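Long-range contact in dnab-like replicative helicase (PDB 3BH0), which probably couples ATP hydrolysis to 5'-3' unwinding of duplex DNA as a phage replicative helicase, of which this chain is the ATPase domain: residues V185-A196 / I206-M216. Residues are numbered along the deposited sequence; the frame is centred on the assembly and turned at random.
Sequences VMIDYLQLLEPA and ISQISRDLKKM
L190 touches three side chains of helix 202-220, one each through CG, CD1 and CD2. With CG anti to the backbone N (chi1 175°), the branched end is carried to the helix, although the bond from CA to CB does not itself point there. CG rests on I209 CG2 at 3.9 Å. CD1 runs on to L213 CD1, 3.6 Å away. CD2 branches off to I206 CG2. Beside it, L193 sends CD1 to I209 CG2 at 3.5 Å, and that CD1 also meets L213 CD1 tip to tip. The other branch of L213 is used too: CD2 meets I187 CD1 head-on at 3.5 Å. Further along the helix, the M216 methyl CE approaches V185 CG1.

The one hydrogen bond across the contact is at its more exposed end. A196 N donates to Q208 OE1 (2.9 Å, nearly straight at 174°), coming from above the carbonyl plane. Q208 NE2 in turn donates to D212 OD2 at 3.0 Å, so both ends of the amide are held and its flip is set.

The contact belongs to the beta-alpha-beta unit of strand 183-188, helix 202-220 and strand 223-228 in a RecA-like P-loop NTPase core. Its chemistry is mainly buried apolar packing, which implies close fit of shape, with one directional bond tying A196 to the helix.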
# COMPACT_ATOMS: atom_id res chain seq x y z
N VAL A 185 -8.24 2.37 -0.12
CA VAL A 185 -8.13 2.23 -1.58
C VAL A 185 -6.66 2.04 -1.98
O VAL A 185 -5.87 2.96 -1.89
CB VAL A 185 -8.78 3.43 -2.31
CG1 VAL A 185 -8.81 3.24 -3.82
CG2 VAL A 185 -10.21 3.64 -1.77
N MET A 186 -6.32 0.82 -2.41
CA MET A 186 -4.96 0.51 -2.87
C MET A 186 -4.91 0.54 -4.38
O MET A 186 -5.73 -0.10 -5.05
CB MET A 186 -4.50 -0.87 -2.40
CG MET A 186 -4.29 -1.03 -0.91
SD MET A 186 -3.02 -2.28 -0.55
CE MET A 186 -1.53 -1.28 -0.66
N ILE A 187 -3.95 1.26 -4.94
CA ILE A 187 -3.84 1.34 -6.38
C ILE A 187 -2.54 0.71 -6.91
O ILE A 187 -1.45 1.27 -6.74
CB ILE A 187 -4.08 2.78 -6.87
CG1 ILE A 187 -5.38 3.30 -6.23
CG2 ILE A 187 -4.12 2.84 -8.42
CD1 ILE A 187 -5.58 4.77 -6.27
N ASP A 188 -2.65 -0.48 -7.52
CA ASP A 188 -1.45 -1.09 -8.14
C ASP A 188 -1.02 -0.29 -9.31
O ASP A 188 -1.33 -0.53 -10.49
CB ASP A 188 -1.48 -2.59 -8.44
CG ASP A 188 -0.05 -3.14 -8.78
OD1 ASP A 188 0.93 -2.35 -8.92
OD2 ASP A 188 0.08 -4.37 -8.94
N TYR A 189 -0.29 0.70 -8.85
CA TYR A 189 0.53 1.64 -9.52
C TYR A 189 -0.11 2.74 -10.31
O TYR A 189 -0.86 2.52 -11.26
CB TYR A 189 1.94 1.11 -9.85
CG TYR A 189 2.44 1.04 -11.26
CD1 TYR A 189 3.03 2.15 -11.85
CD2 TYR A 189 2.46 -0.17 -11.95
CE1 TYR A 189 3.55 2.08 -13.13
CE2 TYR A 189 2.99 -0.26 -13.23
CZ TYR A 189 3.53 0.87 -13.81
OH TYR A 189 4.03 0.79 -15.07
N LEU A 190 0.19 3.93 -9.80
CA LEU A 190 -0.44 5.18 -10.10
C LEU A 190 -0.25 5.61 -11.54
O LEU A 190 -1.17 6.16 -12.13
CB LEU A 190 0.10 6.24 -9.13
CG LEU A 190 -0.28 7.73 -9.25
CD1 LEU A 190 -0.37 8.32 -7.86
CD2 LEU A 190 0.70 8.52 -10.11
N GLN A 191 0.93 5.35 -12.09
CA GLN A 191 1.32 5.88 -13.39
C GLN A 191 0.69 5.12 -14.54
O GLN A 191 0.95 5.42 -15.71
CB GLN A 191 2.85 5.90 -13.54
CG GLN A 191 3.56 6.96 -12.69
CD GLN A 191 3.85 6.49 -11.25
OE1 GLN A 191 3.59 5.34 -10.88
NE2 GLN A 191 4.41 7.39 -10.45
N LEU A 192 -0.13 4.14 -14.18
CA LEU A 192 -0.94 3.36 -15.11
C LEU A 192 -2.38 3.91 -15.21
O LEU A 192 -3.13 3.53 -16.11
CB LEU A 192 -0.98 1.89 -14.64
CG LEU A 192 -0.33 0.79 -15.49
CD1 LEU A 192 1.04 1.20 -15.98
CD2 LEU A 192 -0.27 -0.55 -14.76
N LEU A 193 -2.75 4.79 -14.28
CA LEU A 193 -4.11 5.33 -14.23
C LEU A 193 -4.43 6.16 -15.47
O LEU A 193 -3.55 6.83 -16.01
CB LEU A 193 -4.34 6.16 -12.96
CG LEU A 193 -4.47 5.40 -11.64
CD1 LEU A 193 -4.37 6.33 -10.44
CD2 LEU A 193 -5.75 4.59 -11.58
N GLU A 194 -5.67 6.11 -15.93
CA GLU A 194 -6.11 6.93 -17.07
C GLU A 194 -6.16 8.39 -16.64
O GLU A 194 -6.89 8.72 -15.72
CB GLU A 194 -7.48 6.49 -17.55
CG GLU A 194 -7.51 5.08 -18.08
CD GLU A 194 -8.80 4.78 -18.84
OE1 GLU A 194 -9.87 5.39 -18.51
OE2 GLU A 194 -8.75 3.93 -19.76
N PRO A 195 -5.36 9.26 -17.27
CA PRO A 195 -5.43 10.68 -16.91
C PRO A 195 -6.71 11.35 -17.42
O PRO A 195 -7.29 10.90 -18.42
CB PRO A 195 -4.20 11.27 -17.59
CG PRO A 195 -3.95 10.39 -18.76
CD PRO A 195 -4.35 9.01 -18.33
N ALA A 196 -7.15 12.41 -16.73
CA ALA A 196 -8.44 13.04 -17.05
C ALA A 196 -8.40 13.70 -18.42
O ALA A 196 -9.36 13.61 -19.18
CB ALA A 196 -8.86 14.04 -15.97
N ILE A 206 0.01 13.33 -14.49
CA ILE A 206 0.36 12.76 -13.18
C ILE A 206 0.02 13.73 -12.04
O ILE A 206 -0.44 13.30 -10.99
CB ILE A 206 1.84 12.31 -13.09
CG1 ILE A 206 2.20 11.32 -14.19
CG2 ILE A 206 2.15 11.79 -11.68
CD1 ILE A 206 1.57 9.95 -14.09
N SER A 207 0.24 15.02 -12.26
CA SER A 207 -0.16 16.05 -11.31
C SER A 207 -1.66 15.98 -11.00
O SER A 207 -2.05 15.94 -9.83
CB SER A 207 0.21 17.43 -11.85
OG SER A 207 1.62 17.64 -11.76
N GLN A 208 -2.48 15.95 -12.06
CA GLN A 208 -3.94 15.82 -11.93
C GLN A 208 -4.32 14.54 -11.21
O GLN A 208 -5.08 14.58 -10.24
CB GLN A 208 -4.65 15.87 -13.28
CG GLN A 208 -6.08 15.27 -13.27
CD GLN A 208 -6.10 13.77 -13.59
OE1 GLN A 208 -5.44 13.32 -14.53
NE2 GLN A 208 -6.86 13.00 -12.82
N ILE A 209 -3.79 13.40 -11.65
CA ILE A 209 -4.04 12.14 -10.95
C ILE A 209 -3.74 12.26 -9.46
O ILE A 209 -4.53 11.81 -8.63
CB ILE A 209 -3.26 10.95 -11.56
CG1 ILE A 209 -3.75 10.65 -12.98
CG2 ILE A 209 -3.40 9.71 -10.64
CD1 ILE A 209 -2.80 9.77 -13.79
N SER A 210 -2.63 12.90 -9.12
CA SER A 210 -2.20 13.06 -7.72
C SER A 210 -3.17 13.93 -6.89
O SER A 210 -3.61 13.53 -5.81
CB SER A 210 -0.76 13.60 -7.67
OG SER A 210 -0.46 14.22 -6.42
N ARG A 211 -3.49 15.13 -7.40
CA ARG A 211 -4.45 16.03 -6.74
C ARG A 211 -5.77 15.34 -6.49
O ARG A 211 -6.31 15.40 -5.37
CB ARG A 211 -4.69 17.30 -7.56
CG ARG A 211 -3.56 18.30 -7.48
CD ARG A 211 -3.94 19.61 -8.17
NE ARG A 211 -4.28 19.41 -9.58
CZ ARG A 211 -3.40 19.53 -10.56
NH1 ARG A 211 -2.15 19.84 -10.27
NH2 ARG A 211 -3.77 19.35 -11.84
N ASP A 212 -6.27 14.66 -7.52
CA ASP A 212 -7.58 14.00 -7.47
C ASP A 212 -7.60 12.84 -6.47
O ASP A 212 -8.62 12.62 -5.77
CB ASP A 212 -8.03 13.57 -8.89
CG ASP A 212 -8.30 14.78 -9.82
OD1 ASP A 212 -8.20 15.93 -9.35
OD2 ASP A 212 -8.62 14.59 -11.02
N LEU A 213 -6.48 12.11 -6.38
CA LEU A 213 -6.36 10.99 -5.43
C LEU A 213 -6.41 11.48 -4.00
O LEU A 213 -7.00 10.83 -3.14
CB LEU A 213 -5.09 10.15 -5.68
CG LEU A 213 -5.20 9.16 -6.84
CD1 LEU A 213 -3.88 8.47 -7.13
CD2 LEU A 213 -6.33 8.13 -6.63
N LYS A 214 -5.79 12.62 -3.75
CA LYS A 214 -5.80 13.21 -2.41
C LYS A 214 -7.19 13.80 -2.08
O LYS A 214 -7.71 13.60 -0.97
CB LYS A 214 -4.67 14.26 -2.29
CG LYS A 214 -4.63 15.08 -1.00
CD LYS A 214 -4.78 14.24 0.26
CE LYS A 214 -4.64 15.07 1.52
NZ LYS A 214 -4.73 14.18 2.72
N LYS A 215 -7.77 14.51 -3.05
CA LYS A 215 -9.13 15.05 -2.92
C LYS A 215 -10.12 13.92 -2.61
O LYS A 215 -10.93 14.04 -1.69
CB LYS A 215 -9.53 15.81 -4.20
CG LYS A 215 -10.54 16.91 -3.94
CD LYS A 215 -11.24 17.39 -5.19
CE LYS A 215 -10.50 18.54 -5.86
NZ LYS A 215 -11.33 19.10 -6.98
N MET A 216 -10.03 12.82 -3.37
CA MET A 216 -10.83 11.63 -3.12
C MET A 216 -10.65 11.07 -1.71
O MET A 216 -11.63 10.74 -1.04
CB MET A 216 -10.52 10.55 -4.16
CG MET A 216 -11.29 9.25 -3.93
SD MET A 216 -10.99 8.03 -5.22
CE MET A 216 -9.36 7.45 -4.75